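Local coordinates for protein Rnh (Ribonuclease H) (Chlorobaculum tepidum, PDB 3H08) that probably cuts the RNA strand of RNA-DNA hybrids endonucleolytically, leaving 5'-phosphate ends, with magnesium as cofactor, at residues A[22-33]-A[50-60]; A[61-72]-A[114-124]. The protein carries 3 engineered substitutions. All coordinates share one frame; numbering follows the deposited sequence. Where two conformers were deposited one is given.

Contact 1 (A[22-33]-A[50-60])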
# COMPACT_ATOMS: atom_id res chain seq x y z
N TRP A 22 -4.85 -6.94 3.99
CA TRP A 22 -3.80 -5.96 3.91
C TRP A 22 -3.35 -5.59 5.32
O TRP A 22 -4.11 -5.70 6.29
CB TRP A 22 -4.26 -4.69 3.14
CG TRP A 22 -5.53 -4.11 3.65
CD1 TRP A 22 -6.81 -4.41 3.25
CD2 TRP A 22 -5.67 -3.18 4.73
NE1 TRP A 22 -7.71 -3.72 4.00
CE2 TRP A 22 -7.04 -2.96 4.92
CE3 TRP A 22 -4.76 -2.49 5.53
CZ2 TRP A 22 -7.52 -2.11 5.89
CZ3 TRP A 22 -5.26 -1.69 6.51
CH2 TRP A 22 -6.61 -1.49 6.66
N GLY A 23 -2.13 -5.08 5.40
CA GLY A 23 -1.59 -4.66 6.66
C GLY A 23 -0.60 -3.52 6.45
O GLY A 23 0.03 -3.41 5.39
N ALA A 24 -0.48 -2.67 7.44
CA ALA A 24 0.51 -1.60 7.41
C ALA A 24 1.01 -1.35 8.82
O ALA A 24 0.25 -1.38 9.79
CB ALA A 24 -0.08 -0.32 6.80
N LEU A 25 2.29 -1.04 8.91
CA LEU A 25 2.97 -0.67 10.13
C LEU A 25 3.55 0.71 9.89
O LEU A 25 4.31 0.93 8.92
CB LEU A 25 4.09 -1.68 10.41
CG LEU A 25 4.97 -1.46 11.61
CD1 LEU A 25 4.15 -1.21 12.79
CD2 LEU A 25 5.83 -2.71 11.78
N LEU A 26 3.12 1.65 10.72
CA LEU A 26 3.56 3.04 10.67
C LEU A 26 4.53 3.27 11.80
O LEU A 26 4.25 2.90 12.94
CB LEU A 26 2.36 4.00 10.82
CG LEU A 26 1.43 4.10 9.61
CD1 LEU A 26 0.44 3.00 9.61
CD2 LEU A 26 0.75 5.43 9.58
N MET A 27 5.66 3.88 11.50
CA MET A 27 6.74 4.06 12.46
C MET A 27 7.21 5.51 12.50
O MET A 27 7.47 6.13 11.49
CB MET A 27 7.90 3.16 12.05
CG MET A 27 9.11 3.35 12.83
SD MET A 27 10.37 2.29 12.13
CE MET A 27 9.65 0.69 12.38
N TYR A 28 7.34 6.04 13.72
CA TYR A 28 7.94 7.35 13.95
C TYR A 28 8.79 7.25 15.22
O TYR A 28 8.27 7.24 16.33
CB TYR A 28 6.84 8.38 14.07
CG TYR A 28 7.33 9.78 14.34
CD1 TYR A 28 8.13 10.45 13.42
CD2 TYR A 28 6.97 10.45 15.51
CE1 TYR A 28 8.59 11.73 13.69
CE2 TYR A 28 7.40 11.71 15.78
CZ TYR A 28 8.20 12.35 14.88
OH TYR A 28 8.63 13.62 15.18
N GLY A 29 10.10 7.14 15.04
CA GLY A 29 11.01 6.81 16.13
C GLY A 29 10.61 5.52 16.81
O GLY A 29 10.40 4.48 16.17
N SER A 30 10.44 5.60 18.13
CA SER A 30 10.01 4.43 18.90
C SER A 30 8.49 4.21 18.88
O SER A 30 8.01 3.18 19.36
CB SER A 30 10.49 4.55 20.34
OG SER A 30 9.91 5.67 20.93
N SER A 31 7.73 5.15 18.31
CA SER A 31 6.29 4.95 18.19
C SER A 31 5.94 4.09 16.99
O SER A 31 6.53 4.21 15.91
CB SER A 31 5.56 6.28 18.07
OG SER A 31 6.03 7.04 16.99
N ARG A 32 4.94 3.23 17.18
CA ARG A 32 4.47 2.33 16.13
C ARG A 32 2.94 2.32 16.12
O ARG A 32 2.31 2.47 17.16
CB ARG A 32 5.02 0.91 16.34
CG ARG A 32 4.01 -0.12 16.96
CD ARG A 32 4.23 -1.57 16.46
NE ARG A 32 5.65 -1.85 16.25
CZ ARG A 32 6.12 -3.01 15.80
NH1 ARG A 32 5.30 -4.00 15.52
NH2 ARG A 32 7.43 -3.18 15.66
N LYS A 33 2.35 2.11 14.95
CA LYS A 33 0.90 1.93 14.79
C LYS A 33 0.73 0.82 13.76
O LYS A 33 1.40 0.83 12.73
CB LYS A 33 0.23 3.23 14.28
CG LYS A 33 -1.31 3.10 14.02
CD LYS A 33 -1.99 4.43 13.59
CE LYS A 33 -1.67 5.60 14.51
NZ LYS A 33 -2.39 6.89 14.13
N MET A 50 -4.23 -1.36 -1.61
CA MET A 50 -5.04 -1.02 -0.42
C MET A 50 -4.19 -0.83 0.82
O MET A 50 -4.42 0.05 1.65
CB MET A 50 -6.11 -2.08 -0.18
CG MET A 50 -7.11 -1.63 0.84
SD MET A 50 -8.16 -0.32 0.22
CE MET A 50 -9.14 -1.21 -0.98
N ALA A 51 -3.17 -1.67 0.99
CA ALA A 51 -2.29 -1.50 2.16
C ALA A 51 -1.64 -0.11 2.18
O ALA A 51 -1.56 0.51 3.22
CB ALA A 51 -1.28 -2.55 2.18
N ALA A 52 -1.17 0.35 1.03
CA ALA A 52 -0.58 1.69 0.92
C ALA A 52 -1.62 2.77 1.17
O ALA A 52 -1.35 3.75 1.87
CB ALA A 52 0.09 1.85 -0.39
N ILE A 53 -2.80 2.63 0.58
CA ILE A 53 -3.89 3.60 0.80
C ILE A 53 -4.25 3.73 2.26
O ILE A 53 -4.32 4.83 2.80
CB ILE A 53 -5.13 3.20 -0.01
CG1 ILE A 53 -4.85 3.42 -1.51
CG2 ILE A 53 -6.37 3.97 0.46
CD1 ILE A 53 -5.80 2.72 -2.43
N LYS A 54 -4.46 2.60 2.90
CA LYS A 54 -4.88 2.58 4.29
C LYS A 54 -3.75 3.11 5.18
O LYS A 54 -4.01 3.86 6.13
CB LYS A 54 -5.31 1.17 4.67
CG LYS A 54 -6.55 0.69 3.96
CD LYS A 54 -7.75 1.41 4.43
CE LYS A 54 -8.98 0.77 3.89
NZ LYS A 54 -10.16 1.56 4.29
N GLY A 55 -2.50 2.74 4.90
CA GLY A 55 -1.37 3.26 5.63
C GLY A 55 -1.33 4.78 5.56
O GLY A 55 -1.15 5.45 6.56
N LEU A 56 -1.44 5.32 4.36
CA LEU A 56 -1.42 6.77 4.20
C LEU A 56 -2.64 7.44 4.85
O LEU A 56 -2.51 8.52 5.41
CB LEU A 56 -1.27 7.15 2.73
CG LEU A 56 0.08 6.77 2.11
CD1 LEU A 56 -0.00 6.89 0.59
CD2 LEU A 56 1.22 7.60 2.63
N GLU A 57 -3.80 6.81 4.76
CA GLU A 57 -5.02 7.34 5.38
C GLU A 57 -4.91 7.40 6.91
O GLU A 57 -5.61 8.19 7.55
CB GLU A 57 -6.23 6.53 4.99
CG GLU A 57 -6.69 6.82 3.59
CD GLU A 57 -7.95 6.06 3.16
OE1 GLU A 57 -8.35 5.08 3.82
OE2 GLU A 57 -8.54 6.47 2.13
N ALA A 58 -4.03 6.58 7.48
CA ALA A 58 -3.84 6.51 8.95
C ALA A 58 -3.02 7.67 9.49
O ALA A 58 -2.99 7.91 10.70
CB ALA A 58 -3.20 5.22 9.33
N LEU A 59 -2.39 8.42 8.62
CA LEU A 59 -1.66 9.60 9.06
C LEU A 59 -2.65 10.72 9.43
O LEU A 59 -3.57 11.03 8.68
CB LEU A 59 -0.75 10.06 7.95
CG LEU A 59 0.31 9.08 7.51
CD1 LEU A 59 0.89 9.51 6.19
CD2 LEU A 59 1.38 8.96 8.50
N LYS A 60 -2.44 11.34 10.59
CA LYS A 60 -3.36 12.33 11.09
C LYS A 60 -3.13 13.73 10.51
O LYS A 60 -4.03 14.57 10.51
CB LYS A 60 -3.22 12.43 12.62
CG LYS A 60 -3.33 11.12 13.34
CD LYS A 60 -3.11 11.31 14.83
CE LYS A 60 -2.64 10.06 15.51
NZ LYS A 60 -2.86 10.17 17.00
O HOH W 1 -0.50 7.99 12.47
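In the RNase H fold a helix lies across the central mixed sheet, and here helix 44-57 and the residues that follow it meet the antiparallel hairpin of strands 18-28 and 31-39 through Trp22, Ala24, Leu26 and Lys33. Trp22 takes the crowded rotamer, CG between the backbone N and the carbonyl carbon (chi1 52°), which lays one indole face against the helix. Lys54 CG sits 3.5 Å from the centroid of the Trp22 six-membered ring, almost on its normal, while Met50 CG covers the five-membered ring on the same face and Met50 SD stands farther above it. With an alanine here, the CG atoms of Met50 and Lys54 would probably lose the indole face they rest on. Small residues bring the backbones close: Ala24 CB is 4.0 Å from Gly55 CA. Leu26 CD2 touches Leu59 CD2 at 3.7 Å and also meets Ala58 CB. At the outer end a water accepts from Lys33 NZ and donates to Ala58 O. Ile35 of strand 31-39 packs on Trp22 and Lys54, Ala51 meets Thr9 of strand 4-13, and Leu104 of helix 102-114 touches Met50.

Contact 2 (A[61-72]-A[114-124]); sequences EPARVQLYSDSA and LHRVTFHKVKG. Engineered in segment 61-72: Ala63 (natural residue Cys).
Asp70 and Lys121 form a salt bridge where parallel strands 64-69 and 116-121 of the RNase H sheet end, Asp70 OD1 to Lys121 NZ 3.1 Å. Gly124 N also donates to Asp70 OD1, at 2.7 Å, and the two donors come from opposite faces of the carboxylate plane. Lys121 bends at chi2 (68°) to get there, and its NZ also donates to Val122 O. The Asp70 held by these bonds is a predicted magnesium ligand; a bound magnesium ion lies about 3 Å from the nearest Ser69 side-chain atom. Ser69 OG accepts from Ser71 N in an ST turn, and Ser71 OG, at the N-cap of helix 72-79, bonds Glu48 and Leu74 N. Backbone bonds join the strands, from Arg116 N to Ala63 O at one end to Val122 N to Ser69 O at the other. On the face of Gln66 and Tyr68, the His120 ring forms an offset stack with Tyr68, centroids 4.5 Å apart and planes at 20°; Tyr8 meets Tyr68 too. On the other face Val65, Leu67, Val117 and Phe119 pack together, Leu67 CD2 4.0 Å from Phe119 CD1, covered by helices 44-57 and 72-79. At the far end His115 ND1 accepts in its ring plane from N of the engineered Ala63. His120 NE2 donates to Gln66 OE1 at 2.5 Å, nearly straight at 172° and close to the imidazole plane.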
# COMPACT_ATOMS: atom_id res chain seq x y z
N GLU A 61 -1.89 13.99 10.10
CA GLU A 61 -1.51 15.26 9.53
C GLU A 61 -0.64 15.04 8.29
O GLU A 61 -0.10 13.96 8.12
CB GLU A 61 -0.81 16.12 10.57
CG GLU A 61 0.56 15.65 11.00
CD GLU A 61 0.56 14.73 12.25
OE1 GLU A 61 -0.17 15.02 13.22
OE2 GLU A 61 1.32 13.73 12.25
N PRO A 62 -0.54 16.04 7.42
CA PRO A 62 0.39 15.93 6.28
C PRO A 62 1.79 15.56 6.75
O PRO A 62 2.28 16.14 7.73
CB PRO A 62 0.37 17.33 5.66
CG PRO A 62 -0.99 17.77 5.93
CD PRO A 62 -1.27 17.30 7.35
N ALA A 63 2.42 14.62 6.05
CA ALA A 63 3.72 14.10 6.44
C ALA A 63 4.64 13.89 5.25
O ALA A 63 4.20 13.83 4.09
CB ALA A 63 3.53 12.75 7.15
N ARG A 64 5.93 13.75 5.55
CA ARG A 64 6.91 13.20 4.61
C ARG A 64 6.92 11.72 4.92
O ARG A 64 7.04 11.34 6.10
CB ARG A 64 8.28 13.80 4.89
CG ARG A 64 9.37 13.36 3.96
CD ARG A 64 10.53 14.29 4.05
NE ARG A 64 11.62 13.89 3.15
CZ ARG A 64 12.75 14.59 2.98
NH1 ARG A 64 12.97 15.71 3.67
NH2 ARG A 64 13.67 14.15 2.12
N VAL A 65 6.84 10.87 3.90
CA VAL A 65 6.67 9.45 4.10
C VAL A 65 7.70 8.67 3.31
O VAL A 65 7.92 8.92 2.12
CB VAL A 65 5.24 8.97 3.71
CG1 VAL A 65 5.11 7.46 3.85
CG2 VAL A 65 4.19 9.71 4.49
N GLN A 66 8.32 7.71 3.97
CA GLN A 66 9.12 6.70 3.28
C GLN A 66 8.30 5.40 3.36
O GLN A 66 8.05 4.90 4.44
CB GLN A 66 10.46 6.50 3.99
CG GLN A 66 11.30 7.77 4.05
CD GLN A 66 12.01 8.05 2.75
OE1 GLN A 66 12.39 7.14 2.07
NE2 GLN A 66 12.23 9.31 2.45
N LEU A 67 7.86 4.90 2.22
CA LEU A 67 6.96 3.76 2.15
C LEU A 67 7.64 2.58 1.51
O LEU A 67 8.11 2.68 0.37
CB LEU A 67 5.69 4.14 1.39
CG LEU A 67 4.52 3.16 1.56
CD1 LEU A 67 3.22 3.86 1.42
CD2 LEU A 67 4.62 2.06 0.56
N TYR A 68 7.72 1.50 2.27
CA TYR A 68 8.37 0.23 1.86
C TYR A 68 7.32 -0.81 1.53
O TYR A 68 6.50 -1.19 2.40
CB TYR A 68 9.27 -0.28 2.99
CG TYR A 68 10.50 0.55 3.15
CD1 TYR A 68 11.68 0.21 2.52
CD2 TYR A 68 10.47 1.72 3.89
CE1 TYR A 68 12.81 1.00 2.67
CE2 TYR A 68 11.60 2.52 4.05
CZ TYR A 68 12.76 2.17 3.40
OH TYR A 68 13.91 2.92 3.55
N SER A 69 7.33 -1.29 0.29
CA SER A 69 6.39 -2.32 -0.18
C SER A 69 7.08 -3.42 -0.99
O SER A 69 8.00 -3.14 -1.71
CB SER A 69 5.33 -1.63 -1.08
OG SER A 69 4.38 -2.54 -1.61
N ASP A 70 6.59 -4.67 -0.93
CA ASP A 70 7.10 -5.73 -1.85
C ASP A 70 6.40 -5.67 -3.20
O ASP A 70 6.73 -6.44 -4.10
CB ASP A 70 6.91 -7.12 -1.26
CG ASP A 70 7.49 -8.21 -2.13
OD1 ASP A 70 8.70 -8.13 -2.47
OD2 ASP A 70 6.75 -9.15 -2.45
N SER A 71 5.48 -4.70 -3.38
CA SER A 71 4.67 -4.65 -4.59
C SER A 71 5.34 -3.90 -5.72
O SER A 71 5.44 -2.66 -5.71
CB SER A 71 3.31 -4.02 -4.29
OG SER A 71 2.52 -3.85 -5.45
N ALA A 72 5.80 -4.65 -6.73
CA ALA A 72 6.33 -4.02 -7.93
C ALA A 72 5.25 -3.21 -8.64
O ALA A 72 5.51 -2.15 -9.16
CB ALA A 72 6.89 -5.05 -8.83
N LEU A 114 -1.52 14.93 -0.43
CA LEU A 114 -1.52 15.26 1.01
C LEU A 114 -0.16 15.03 1.61
O LEU A 114 0.25 15.80 2.49
CB LEU A 114 -2.55 14.43 1.75
CG LEU A 114 -3.99 14.65 1.34
CD1 LEU A 114 -4.89 13.78 2.19
CD2 LEU A 114 -4.36 16.09 1.47
N HIS A 115 0.50 13.95 1.21
CA HIS A 115 1.76 13.54 1.80
C HIS A 115 2.81 13.50 0.74
O HIS A 115 2.51 13.20 -0.42
CB HIS A 115 1.59 12.15 2.43
CG HIS A 115 0.48 12.10 3.43
ND1 HIS A 115 0.55 12.77 4.63
CD2 HIS A 115 -0.73 11.50 3.40
CE1 HIS A 115 -0.58 12.57 5.30
NE2 HIS A 115 -1.38 11.83 4.57
N ARG A 116 4.06 13.76 1.11
CA ARG A 116 5.18 13.69 0.15
C ARG A 116 5.85 12.36 0.34
O ARG A 116 6.55 12.12 1.32
CB ARG A 116 6.12 14.87 0.35
CG ARG A 116 5.40 16.20 0.09
CD ARG A 116 6.33 17.28 -0.34
NE ARG A 116 5.61 18.43 -0.89
CZ ARG A 116 5.43 18.66 -2.18
NH1 ARG A 116 5.92 17.82 -3.10
NH2 ARG A 116 4.77 19.73 -2.56
N VAL A 117 5.53 11.43 -0.56
CA VAL A 117 5.84 10.01 -0.39
C VAL A 117 6.94 9.53 -1.33
O VAL A 117 6.90 9.78 -2.51
CB VAL A 117 4.57 9.13 -0.61
CG1 VAL A 117 4.84 7.68 -0.20
CG2 VAL A 117 3.38 9.69 0.15
N THR A 118 7.92 8.86 -0.75
CA THR A 118 8.90 8.14 -1.54
C THR A 118 8.57 6.67 -1.35
O THR A 118 8.26 6.24 -0.25
CB THR A 118 10.33 8.46 -1.08
OG1 THR A 118 10.44 8.18 0.32
CG2 THR A 118 10.64 9.90 -1.32
N PHE A 119 8.63 5.94 -2.43
CA PHE A 119 8.29 4.52 -2.46
C PHE A 119 9.58 3.70 -2.67
O PHE A 119 10.39 4.01 -3.57
CB PHE A 119 7.30 4.24 -3.62
CG PHE A 119 5.93 4.84 -3.41
CD1 PHE A 119 4.88 4.06 -2.87
CD2 PHE A 119 5.68 6.20 -3.66
CE1 PHE A 119 3.65 4.63 -2.62
CE2 PHE A 119 4.43 6.75 -3.42
CZ PHE A 119 3.42 5.97 -2.92
N HIS A 120 9.69 2.62 -1.92
CA HIS A 120 10.82 1.73 -1.97
C HIS A 120 10.33 0.32 -2.13
O HIS A 120 9.45 -0.11 -1.40
CB HIS A 120 11.62 1.80 -0.66
CG HIS A 120 12.10 3.18 -0.31
ND1 HIS A 120 13.21 3.75 -0.89
CD2 HIS A 120 11.62 4.08 0.57
CE1 HIS A 120 13.39 4.96 -0.38
NE2 HIS A 120 12.45 5.17 0.53
N LYS A 121 10.91 -0.39 -3.07
CA LYS A 121 10.65 -1.82 -3.27
C LYS A 121 11.50 -2.67 -2.34
O LYS A 121 12.75 -2.50 -2.28
CB LYS A 121 10.99 -2.17 -4.71
CG LYS A 121 10.88 -3.62 -5.06
CD LYS A 121 9.46 -4.09 -5.04
CE LYS A 121 9.29 -5.43 -5.75
NZ LYS A 121 9.81 -6.56 -4.95
N VAL A 122 10.86 -3.61 -1.65
CA VAL A 122 11.60 -4.57 -0.86
C VAL A 122 11.57 -5.91 -1.53
O VAL A 122 10.68 -6.16 -2.35
CB VAL A 122 11.12 -4.65 0.57
CG1 VAL A 122 11.21 -3.27 1.23
CG2 VAL A 122 9.73 -5.22 0.70
N LYS A 123 12.54 -6.75 -1.19
CA LYS A 123 12.75 -8.02 -1.89
C LYS A 123 12.12 -9.14 -1.10
O LYS A 123 12.76 -9.77 -0.28
CB LYS A 123 14.25 -8.28 -2.15
CG LYS A 123 14.90 -7.15 -2.97
CD LYS A 123 16.03 -7.59 -3.85
CE LYS A 123 16.50 -6.45 -4.76
NZ LYS A 123 17.45 -6.91 -5.81
N GLY A 124 10.85 -9.36 -1.37
CA GLY A 124 10.02 -10.26 -0.57
C GLY A 124 9.35 -9.49 0.55
O GLY A 124 10.02 -8.80 1.31

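Both contacts are partly buried and reach the same five-stranded sheet, but contact 1 is helix against strand and contact 2 strand beside strand. Contact 1 relies on carbon surfaces, and its polar chemistry lies at the rim, with a bridging water and the like-charged ends of Lys33 and Lys60; contact 2 is built on backbone hydrogen bonds and adds charge at the metal-site end. Segment 31-33 and strand 116-121 belong to the two outermost strands, so the contacts work on opposite halves of the sheet. Helix 44-57 and the loop after it join them: Leu59 CD1 packs on Val65 CG2 at 3.7 Å and on His115, while Leu56 meets Val117. The chain then leads through that short loop into strand 64-69.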